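Cag-Z (Helicobacter pylori, PDB 1S2X) is of unknown function but is encoded in the cag pathogenicity island, which specifies a type IV secretion system, and is probably connected with that system. Local coordinates at residues A[78-83]-A[169-174]; A[93-98]-A[110-115]; A[74-79]-A[132-137]. The protein carries 1 engineered substitution. All blocks are in the same frame, centred on the assembly; numbering follows the deposited sequence.

In the fold
All three contacts use helix 74-101, one of the long helices of this chain, which has no strands. Contacts 1 and 3 lie near the centre of the chain, their own centres about 11 Å apart, and share Asn78 and Tyr79. Contact 1 pairs the helix with helix 161-183. Contact 3 pairs it with the end of helix 105-135. Contact 2 joins the same two helices as contact 3, but about 31 Å away between centres, near the turn that links them. The chemistry changes with place. Contact 1 is aliphatic and contact 3 is built round a buried tyrosine ring. Contact 2 is also buried, yet sets glutamate and lysine chains against aliphatic residues.

Contact 1: residues A[78-83]-A[169-174]; sequences NYLNNL and NEIVQD
Ile171 reaches across from helix 161-183 and lays its CD1 against the base of the Leu80 side chain. This is helix-to-helix packing inside a long helical bundle. Helix 74-101 and helix 161-183 run in the same general direction here, with helix 105-135 beside them. The contact is small and apolar, and no hydrogen bond crosses it. Ile171 CD1 lies 3.6 Å from Leu80 CB. The same methyl is 4.0 Å from Asn81 N, so the tip of the isoleucine rests on the backbone of helix 74-101 as well as on a side chain. The torsions explain this reach. Ile171 carries CG1 opposite its carbonyl carbon (chi1 -68°), and CD1 then extends the chain (chi2 -167°) straight toward the other helix. The nearest CA atoms, those of Asn81 and Ile171, are 7.0 Å apart. Leu80 is buried, and its side chain also touches Ile130 of helix 105-135. It therefore packs against two helices. Asn81 marks the solvent-exposed margin, where its CB is 4.7 Å from Ile171 CD1. One turn further along helix 161-183, Asp174 makes a salt bridge with Lys178 on its own helix, not across the contact. Ile171 also touches the preceding turn of helix 74-101, where Ile171 CD1 lies 3.6 Å from the backbone oxygen Tyr77 O.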
loop_
_atom_site.group_PDB
_atom_site.type_symbol
_atom_site.label_atom_id
_atom_site.label_comp_id
_atom_site.label_asym_id
_atom_site.label_seq_id
_atom_site.Cartn_x
_atom_site.Cartn_y
_atom_site.Cartn_z
ATOM N N ASN A 78 4.261 -7.753 0.411
ATOM C CA ASN A 78 4.779 -8.295 1.664
ATOM C C ASN A 78 5.013 -7.172 2.678
ATOM O O ASN A 78 4.713 -7.343 3.864
ATOM C CB ASN A 78 6.056 -9.094 1.454
ATOM C CG ASN A 78 5.968 -10.245 0.472
ATOM O OD1 ASN A 78 4.923 -10.833 0.170
ATOM N ND2 ASN A 78 7.130 -10.606 -0.068
ATOM N N TYR A 79 5.531 -6.040 2.209
ATOM C CA TYR A 79 5.718 -4.892 3.092
ATOM C C TYR A 79 4.396 -4.568 3.793
ATOM O O TYR A 79 4.331 -4.477 5.018
ATOM C CB TYR A 79 6.244 -3.656 2.351
ATOM C CG TYR A 79 6.099 -2.398 3.186
ATOM C CD1 TYR A 79 6.953 -2.141 4.255
ATOM C CD2 TYR A 79 5.105 -1.470 2.916
ATOM C CE1 TYR A 79 6.815 -0.995 5.017
ATOM C CE2 TYR A 79 4.959 -0.323 3.675
ATOM C CZ TYR A 79 5.820 -0.089 4.731
ATOM O OH TYR A 79 5.674 1.061 5.483
ATOM N N LEU A 80 3.325 -4.410 3.019
ATOM C CA LEU A 80 2.032 -4.097 3.612
ATOM C C LEU A 80 1.525 -5.184 4.550
ATOM O O LEU A 80 0.993 -4.838 5.613
ATOM C CB LEU A 80 0.992 -3.841 2.517
ATOM C CG LEU A 80 1.251 -2.516 1.784
ATOM C CD1 LEU A 80 0.352 -2.401 0.570
ATOM C CD2 LEU A 80 1.072 -1.365 2.771
ATOM N N ASN A 81 1.678 -6.449 4.165
ATOM C CA ASN A 81 1.238 -7.527 5.056
ATOM C C ASN A 81 1.991 -7.462 6.380
ATOM O O ASN A 81 1.405 -7.547 7.457
ATOM C CB ASN A 81 1.423 -8.895 4.390
ATOM C CG ASN A 81 0.755 -10.016 5.155
ATOM O OD1 ASN A 81 -0.342 -10.468 4.801
ATOM N ND2 ASN A 81 1.405 -10.490 6.218
ATOM N N ASN A 82 3.312 -7.321 6.330
ATOM C CA ASN A 82 4.137 -7.222 7.523
ATOM C C ASN A 82 3.706 -6.060 8.414
ATOM O O ASN A 82 3.551 -6.199 9.621
ATOM C CB ASN A 82 5.602 -7.022 7.150
ATOM C CG ASN A 82 6.147 -8.214 6.384
ATOM O OD1 ASN A 82 5.431 -9.201 6.204
ATOM N ND2 ASN A 82 7.397 -8.105 5.943
ATOM N N LEU A 83 3.525 -4.898 7.790
ATOM C CA LEU A 83 3.087 -3.701 8.482
ATOM C C LEU A 83 1.734 -3.881 9.146
ATOM O O LEU A 83 1.527 -3.538 10.306
ATOM C CB LEU A 83 2.982 -2.522 7.490
ATOM C CG LEU A 83 2.465 -1.233 8.144
ATOM C CD1 LEU A 83 3.566 -0.188 8.160
ATOM C CD2 LEU A 83 1.224 -0.725 7.434
ATOM N N ASN A 169 -6.393 -5.312 -2.741
ATOM C CA ASN A 169 -7.771 -5.387 -2.279
ATOM C C ASN A 169 -7.954 -6.438 -1.187
ATOM O O ASN A 169 -8.703 -6.193 -0.240
ATOM C CB ASN A 169 -8.744 -5.699 -3.416
ATOM C CG ASN A 169 -8.811 -4.596 -4.452
ATOM O OD1 ASN A 169 -8.133 -3.574 -4.330
ATOM N ND2 ASN A 169 -9.631 -4.817 -5.478
ATOM N N GLU A 170 -7.312 -7.591 -1.301
ATOM C CA GLU A 170 -7.371 -8.615 -0.264
ATOM C C GLU A 170 -6.791 -8.128 1.062
ATOM O O GLU A 170 -7.296 -8.450 2.140
ATOM C CB GLU A 170 -6.608 -9.869 -0.690
ATOM C CG GLU A 170 -7.116 -10.469 -1.990
ATOM C CD GLU A 170 -6.239 -11.635 -2.431
ATOM O OE1 GLU A 170 -5.021 -11.576 -2.167
ATOM O OE2 GLU A 170 -6.793 -12.592 -3.013
ATOM N N ILE A 171 -5.717 -7.345 0.976
ATOM C CA ILE A 171 -5.126 -6.771 2.183
ATOM C C ILE A 171 -6.064 -5.763 2.840
ATOM O O ILE A 171 -6.260 -5.779 4.055
ATOM C CB ILE A 171 -3.778 -6.101 1.886
ATOM C CG1 ILE A 171 -2.663 -7.077 1.486
ATOM C CG2 ILE A 171 -3.340 -5.253 3.072
ATOM C CD1 ILE A 171 -1.297 -6.425 1.506
ATOM N N VAL A 172 -6.664 -4.867 2.063
ATOM C CA VAL A 172 -7.618 -3.922 2.642
ATOM C C VAL A 172 -8.766 -4.690 3.296
ATOM O O VAL A 172 -9.376 -4.257 4.277
ATOM C CB VAL A 172 -8.138 -2.965 1.563
ATOM C CG1 VAL A 172 -9.407 -2.245 1.989
ATOM C CG2 VAL A 172 -7.052 -1.955 1.195
ATOM N N GLN A 173 -9.057 -5.857 2.724
ATOM C CA GLN A 173 -10.166 -6.669 3.214
ATOM C C GLN A 173 -9.815 -7.272 4.570
ATOM O O GLN A 173 -10.663 -7.380 5.452
ATOM C CB GLN A 173 -10.553 -7.776 2.229
ATOM C CG GLN A 173 -11.640 -7.355 1.248
ATOM C CD GLN A 173 -12.019 -8.418 0.242
ATOM O OE1 GLN A 173 -11.296 -8.658 -0.730
ATOM N NE2 GLN A 173 -13.174 -9.067 0.456
ATOM N N ASP A 174 -8.548 -7.651 4.708
ATOM C CA ASP A 174 -8.091 -8.200 5.981
ATOM C C ASP A 174 -7.944 -7.126 7.061
ATOM O O ASP A 174 -8.167 -7.424 8.241
ATOM C CB ASP A 174 -6.770 -8.933 5.777
ATOM C CG ASP A 174 -6.287 -9.646 7.023
ATOM O OD1 ASP A 174 -5.279 -9.149 7.582
ATOM O OD2 ASP A 174 -6.886 -10.671 7.414
#

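Contact 2: residues A[93-98]-A[110-115]; sequences QEKTFA and EFVAEI
Glu94 and Ile115 cross obliquely, one of two side-chain pairs that make this contact. The glutamate begins beside the isoleucine, with Glu94 CB 3.6 Å from Ile115 CD1. Its extended chain then carries the carboxylate past the isoleucine, until Glu94 OE1 sits 3.5 Å from Ile115 CG1. That is packing of an oxygen on carbon, not a bond. The carboxylate has polar partners of its own: OE1 accepts a hydrogen bond from Phe12 N and OE2 forms a salt bridge with Arg90. These partners probably steady the buried carboxylate, whose OE1 lies against Ile115. Ile115 CD1 also approaches the backbone at Lys95 N, 3.9 Å away. Lys95 and Val112 also meet at a slant. Here only the aliphatic part of the lysine takes part, with Lys95 CG 3.9 Å from Val112 CG2. CG lies opposite the backbone N (chi1 -151°), and the chain bends further out. Its NZ has a long, weak ion pair with Glu99. The two helix segments are antiparallel at 177°, with axes 10.0 Å apart at closest approach. They form the arms of a helical hairpin, helix 74-101 and helix 105-135, near its short connecting turn. The loop before helix 14-23 runs along one part, where Leu10 touches Phe111. The tail after helix 161-183 brings Lys184 to Lys95 and Lys186 to Val112.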
loop_
_atom_site.group_PDB
_atom_site.type_symbol
_atom_site.label_atom_id
_atom_site.label_comp_id
_atom_site.label_asym_id
_atom_site.label_seq_id
_atom_site.Cartn_x
_atom_site.Cartn_y
_atom_site.Cartn_z
ATOM N N GLN A 93 -2.350 -6.162 21.865
ATOM C CA GLN A 93 -1.618 -6.115 23.110
ATOM C C GLN A 93 -2.072 -4.898 23.915
ATOM O O GLN A 93 -2.385 -4.994 25.101
ATOM C CB GLN A 93 -0.110 -6.050 22.872
ATOM C CG GLN A 93 0.669 -5.274 23.923
ATOM C CD GLN A 93 2.135 -5.666 23.981
ATOM O OE1 GLN A 93 2.939 -5.061 24.696
ATOM N NE2 GLN A 93 2.498 -6.702 23.225
ATOM N N GLU A 94 -2.114 -3.754 23.238
ATOM C CA GLU A 94 -2.641 -2.549 23.875
ATOM C C GLU A 94 -4.059 -2.846 24.361
ATOM O O GLU A 94 -4.383 -2.633 25.531
ATOM C CB GLU A 94 -2.622 -1.352 22.930
ATOM C CG GLU A 94 -1.239 -0.771 22.679
ATOM C CD GLU A 94 -1.254 0.574 21.982
ATOM O OE1 GLU A 94 -2.267 1.304 22.021
ATOM O OE2 GLU A 94 -0.209 0.920 21.391
ATOM N N LYS A 95 -4.878 -3.352 23.437
ATOM C CA LYS A 95 -6.267 -3.664 23.741
ATOM C C LYS A 95 -6.366 -4.538 24.987
ATOM O O LYS A 95 -7.208 -4.321 25.855
ATOM C CB LYS A 95 -6.968 -4.365 22.577
ATOM C CG LYS A 95 -8.467 -4.079 22.561
ATOM C CD LYS A 95 -9.212 -4.969 21.573
ATOM C CE LYS A 95 -10.088 -5.976 22.302
ATOM N NZ LYS A 95 -11.370 -6.211 21.579
ATOM N N THR A 96 -5.497 -5.544 25.079
ATOM C CA THR A 96 -5.598 -6.428 26.237
ATOM C C THR A 96 -5.249 -5.671 27.519
ATOM O O THR A 96 -6.033 -5.713 28.469
ATOM C CB THR A 96 -4.699 -7.665 26.095
ATOM O OG1 THR A 96 -4.963 -8.314 24.849
ATOM C CG2 THR A 96 -5.012 -8.679 27.194
ATOM N N PHE A 97 -4.105 -5.007 27.537
ATOM C CA PHE A 97 -3.622 -4.250 28.681
ATOM C C PHE A 97 -4.608 -3.171 29.104
ATOM O O PHE A 97 -4.636 -2.803 30.283
ATOM C CB PHE A 97 -2.271 -3.582 28.401
ATOM C CG PHE A 97 -1.666 -2.921 29.633
ATOM C CD1 PHE A 97 -0.917 -3.658 30.533
ATOM C CD2 PHE A 97 -1.850 -1.572 29.876
ATOM C CE1 PHE A 97 -0.364 -3.071 31.656
ATOM C CE2 PHE A 97 -1.304 -0.971 30.992
ATOM C CZ PHE A 97 -0.560 -1.722 31.887
ATOM N N ALA A 98 -5.418 -2.654 28.182
ATOM C CA ALA A 98 -6.414 -1.676 28.630
ATOM C C ALA A 98 -7.556 -2.371 29.376
ATOM O O ALA A 98 -8.071 -1.864 30.373
ATOM C CB ALA A 98 -6.957 -0.869 27.469
ATOM N N GLU A 110 -13.294 4.431 25.211
ATOM C CA GLU A 110 -12.480 5.522 24.698
ATOM C C GLU A 110 -11.210 4.980 24.038
ATOM O O GLU A 110 -10.816 5.397 22.952
ATOM C CB GLU A 110 -12.059 6.497 25.795
ATOM C CG GLU A 110 -13.125 7.452 26.293
ATOM C CD GLU A 110 -13.621 8.364 25.189
ATOM O OE1 GLU A 110 -14.469 7.899 24.403
ATOM O OE2 GLU A 110 -13.162 9.523 25.108
ATOM N N PHE A 111 -10.585 4.045 24.746
ATOM C CA PHE A 111 -9.275 3.537 24.354
ATOM C C PHE A 111 -9.404 2.487 23.255
ATOM O O PHE A 111 -8.568 2.416 22.360
ATOM C CB PHE A 111 -8.534 2.966 25.566
ATOM C CG PHE A 111 -7.832 4.021 26.407
ATOM C CD1 PHE A 111 -6.615 4.551 26.037
ATOM C CD2 PHE A 111 -8.402 4.480 27.584
ATOM C CE1 PHE A 111 -5.956 5.504 26.794
ATOM C CE2 PHE A 111 -7.756 5.425 28.358
ATOM C CZ PHE A 111 -6.531 5.941 27.974
ATOM N N VAL A 112 -10.459 1.682 23.327
ATOM C CA VAL A 112 -10.668 0.654 22.307
ATOM C C VAL A 112 -11.020 1.311 20.983
ATOM O O VAL A 112 -10.549 0.896 19.918
ATOM C CB VAL A 112 -11.736 -0.341 22.784
ATOM C CG1 VAL A 112 -12.487 -0.997 21.638
ATOM C CG2 VAL A 112 -11.060 -1.398 23.661
ATOM N N ALA A 113 -11.829 2.363 21.012
ATOM C CA ALA A 113 -12.136 3.102 19.796
ATOM C C ALA A 113 -10.920 3.838 19.234
ATOM O O ALA A 113 -10.711 3.865 18.020
ATOM C CB ALA A 113 -13.260 4.089 20.066
ATOM N N GLU A 114 -10.105 4.450 20.086
ATOM C CA GLU A 114 -8.934 5.173 19.598
ATOM C C GLU A 114 -7.947 4.220 18.931
ATOM O O GLU A 114 -7.396 4.499 17.870
ATOM C CB GLU A 114 -8.226 5.911 20.732
ATOM C CG GLU A 114 -6.937 6.612 20.345
ATOM C CD GLU A 114 -7.122 7.981 19.725
ATOM O OE1 GLU A 114 -6.157 8.771 19.723
ATOM O OE2 GLU A 114 -8.228 8.279 19.224
ATOM N N ILE A 115 -7.734 3.094 19.603
ATOM C CA ILE A 115 -6.747 2.114 19.180
ATOM C C ILE A 115 -7.090 1.519 17.821
ATOM O O ILE A 115 -6.239 1.390 16.943
ATOM C CB ILE A 115 -6.634 0.987 20.219
ATOM C CG1 ILE A 115 -5.682 1.318 21.374
ATOM C CG2 ILE A 115 -6.252 -0.325 19.551
ATOM C CD1 ILE A 115 -5.768 0.343 22.530
#

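Contact 3: residues A[74-79]-A[132-137]; sequences DAYYNY and DLVASY
Tyr76 packs its ring against Leu133 and Val134, and these apolar contacts carry most of the interface. Val134 CG2 lies at the edge of the ring, near its plane, 3.5 Å from Tyr76 CD1. The two side chains lie alongside each other and point opposite ways. The Leu133 side chain runs roughly at right angles to that of Tyr76, and Leu133 CD2 lies 3.8 Å from Tyr76 CZ. The same methyl is close to the hydroxyl, 3.9 Å from Tyr76 OH. Tyr76 CG is set opposite the carbonyl carbon (chi1 -57°), which sends the ring out toward the other helix. The CA atoms of Tyr76 and Val134 stay 8.6 Å apart, so the ring spans the space between the backbones. Tyr137 meets Phe73 edge-to-face.

The fold here is the open end of an antiparallel helical hairpin: helix 74-101 begins where helix 105-135 finishes. Phe164 of helix 161-183 touches both Tyr76 and Val134, and Ala31 of helix 31-43 touches Tyr76 and Leu133.

No hydrogen bond crosses between the segments. Tyr76 OH and Tyr137 OH come within 4.1 Å, too far for one. Within segment 132-137, past the last turn of helix 105-135, Ser136 folds its hydroxyl back on the helix, and Ser136 OG donates to Leu133 O at 2.8 Å. This bond meets the carbonyl at 131°. Asp74 forms a salt bridge with Lys167 of helix 161-183, which also makes a cation-pi contact with Tyr77.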
loop_
_atom_site.group_PDB
_atom_site.type_symbol
_atom_site.label_atom_id
_atom_site.label_comp_id
_atom_site.label_asym_id
_atom_site.label_seq_id
_atom_site.Cartn_x
_atom_site.Cartn_y
_atom_site.Cartn_z
ATOM N N ASP A 74 5.347 -7.612 -5.855
ATOM C CA ASP A 74 5.169 -8.614 -4.805
ATOM C C ASP A 74 5.826 -8.173 -3.503
ATOM O O ASP A 74 5.300 -8.370 -2.403
ATOM C CB ASP A 74 5.711 -9.959 -5.301
ATOM C CG ASP A 74 4.838 -10.494 -6.443
ATOM O OD1 ASP A 74 5.343 -11.245 -7.302
ATOM O OD2 ASP A 74 3.642 -10.149 -6.478
ATOM N N ALA A 75 6.993 -7.533 -3.616
ATOM C CA ALA A 75 7.666 -7.077 -2.394
ATOM C C ALA A 75 6.799 -6.093 -1.624
ATOM O O ALA A 75 6.689 -6.184 -0.399
ATOM C CB ALA A 75 8.985 -6.428 -2.765
ATOM N N TYR A 76 6.184 -5.140 -2.331
ATOM C CA TYR A 76 5.341 -4.147 -1.657
ATOM C C TYR A 76 4.140 -4.842 -1.007
ATOM O O TYR A 76 3.648 -4.318 -0.010
ATOM C CB TYR A 76 4.829 -3.040 -2.584
ATOM C CG TYR A 76 5.918 -2.277 -3.294
ATOM C CD1 TYR A 76 5.748 -1.771 -4.576
ATOM C CD2 TYR A 76 7.144 -2.059 -2.669
ATOM C CE1 TYR A 76 6.762 -1.077 -5.211
ATOM C CE2 TYR A 76 8.159 -1.370 -3.299
ATOM C CZ TYR A 76 7.961 -0.878 -4.570
ATOM O OH TYR A 76 8.974 -0.188 -5.200
ATOM N N TYR A 77 3.725 -5.954 -1.593
ATOM C CA TYR A 77 2.649 -6.800 -1.098
ATOM C C TYR A 77 3.020 -7.292 0.302
ATOM O O TYR A 77 2.208 -7.238 1.225
ATOM C CB TYR A 77 2.348 -7.997 -2.015
ATOM C CG TYR A 77 1.207 -8.856 -1.500
ATOM C CD1 TYR A 77 -0.098 -8.395 -1.559
ATOM C CD2 TYR A 77 1.404 -10.115 -0.942
ATOM C CE1 TYR A 77 -1.163 -9.144 -1.100
ATOM C CE2 TYR A 77 0.347 -10.876 -0.474
ATOM C CZ TYR A 77 -0.941 -10.391 -0.555
ATOM O OH TYR A 77 -2.021 -11.120 -0.101
ATOM N N ASN A 78 4.261 -7.753 0.411
ATOM C CA ASN A 78 4.779 -8.295 1.664
ATOM C C ASN A 78 5.013 -7.172 2.678
ATOM O O ASN A 78 4.713 -7.343 3.864
ATOM C CB ASN A 78 6.056 -9.094 1.454
ATOM C CG ASN A 78 5.968 -10.245 0.472
ATOM O OD1 ASN A 78 4.923 -10.833 0.170
ATOM N ND2 ASN A 78 7.130 -10.606 -0.068
ATOM N N TYR A 79 5.531 -6.040 2.209
ATOM C CA TYR A 79 5.718 -4.892 3.092
ATOM C C TYR A 79 4.396 -4.568 3.793
ATOM O O TYR A 79 4.331 -4.477 5.018
ATOM C CB TYR A 79 6.244 -3.656 2.351
ATOM C CG TYR A 79 6.099 -2.398 3.186
ATOM C CD1 TYR A 79 6.953 -2.141 4.255
ATOM C CD2 TYR A 79 5.105 -1.470 2.916
ATOM C CE1 TYR A 79 6.815 -0.995 5.017
ATOM C CE2 TYR A 79 4.959 -0.323 3.675
ATOM C CZ TYR A 79 5.820 -0.089 4.731
ATOM O OH TYR A 79 5.674 1.061 5.483
ATOM N N ASP A 132 -0.612 4.106 -4.782
ATOM C CA ASP A 132 -0.225 5.231 -5.629
ATOM C C ASP A 132 1.148 5.020 -6.251
ATOM O O ASP A 132 1.369 5.280 -7.432
ATOM C CB ASP A 132 -0.230 6.522 -4.804
ATOM C CG ASP A 132 -1.611 7.068 -4.518
ATOM O OD1 ASP A 132 -1.723 7.978 -3.672
ATOM O OD2 ASP A 132 -2.599 6.614 -5.124
ATOM N N LEU A 133 2.126 4.527 -5.493
ATOM C CA LEU A 133 3.433 4.281 -6.087
ATOM C C LEU A 133 3.374 3.226 -7.183
ATOM O O LEU A 133 3.999 3.354 -8.234
ATOM C CB LEU A 133 4.417 3.851 -4.994
ATOM C CG LEU A 133 5.815 3.403 -5.427
ATOM C CD1 LEU A 133 6.665 4.579 -5.881
ATOM C CD2 LEU A 133 6.487 2.660 -4.269
ATOM N N VAL A 134 2.624 2.148 -6.961
ATOM C CA VAL A 134 2.649 1.086 -7.968
ATOM C C VAL A 134 1.957 1.547 -9.248
ATOM O O VAL A 134 2.408 1.229 -10.348
ATOM C CB VAL A 134 2.005 -0.198 -7.430
ATOM C CG1 VAL A 134 1.821 -1.223 -8.543
ATOM C CG2 VAL A 134 2.883 -0.782 -6.325
ATOM N N ALA A 135 0.884 2.306 -9.057
ATOM C CA ALA A 135 0.161 2.875 -10.167
ATOM C C ALA A 135 1.064 3.815 -10.976
ATOM O O ALA A 135 0.901 3.909 -12.195
ATOM C CB ALA A 135 -1.078 3.625 -9.699
ATOM N N SER A 136 1.996 4.514 -10.333
ATOM C CA SER A 136 2.868 5.422 -11.077
ATOM C C SER A 136 3.873 4.741 -11.986
ATOM O O SER A 136 4.588 5.482 -12.673
ATOM C CB SER A 136 3.635 6.315 -10.079
ATOM O OG SER A 136 4.776 5.596 -9.627
ATOM N N TYR A 137 3.968 3.406 -12.035
ATOM C CA TYR A 137 4.820 2.725 -13.032
ATOM C C TYR A 137 4.240 2.752 -14.443
ATOM O O TYR A 137 4.847 2.368 -15.448
ATOM C CB TYR A 137 5.055 1.264 -12.599
ATOM C CG TYR A 137 6.249 1.169 -11.650
ATOM C CD1 TYR A 137 7.507 0.886 -12.161
ATOM C CD2 TYR A 137 6.101 1.380 -10.282
ATOM C CE1 TYR A 137 8.616 0.799 -11.330
ATOM C CE2 TYR A 137 7.197 1.298 -9.442
ATOM C CZ TYR A 137 8.440 1.008 -9.978
ATOM O OH TYR A 137 9.545 0.917 -9.151
#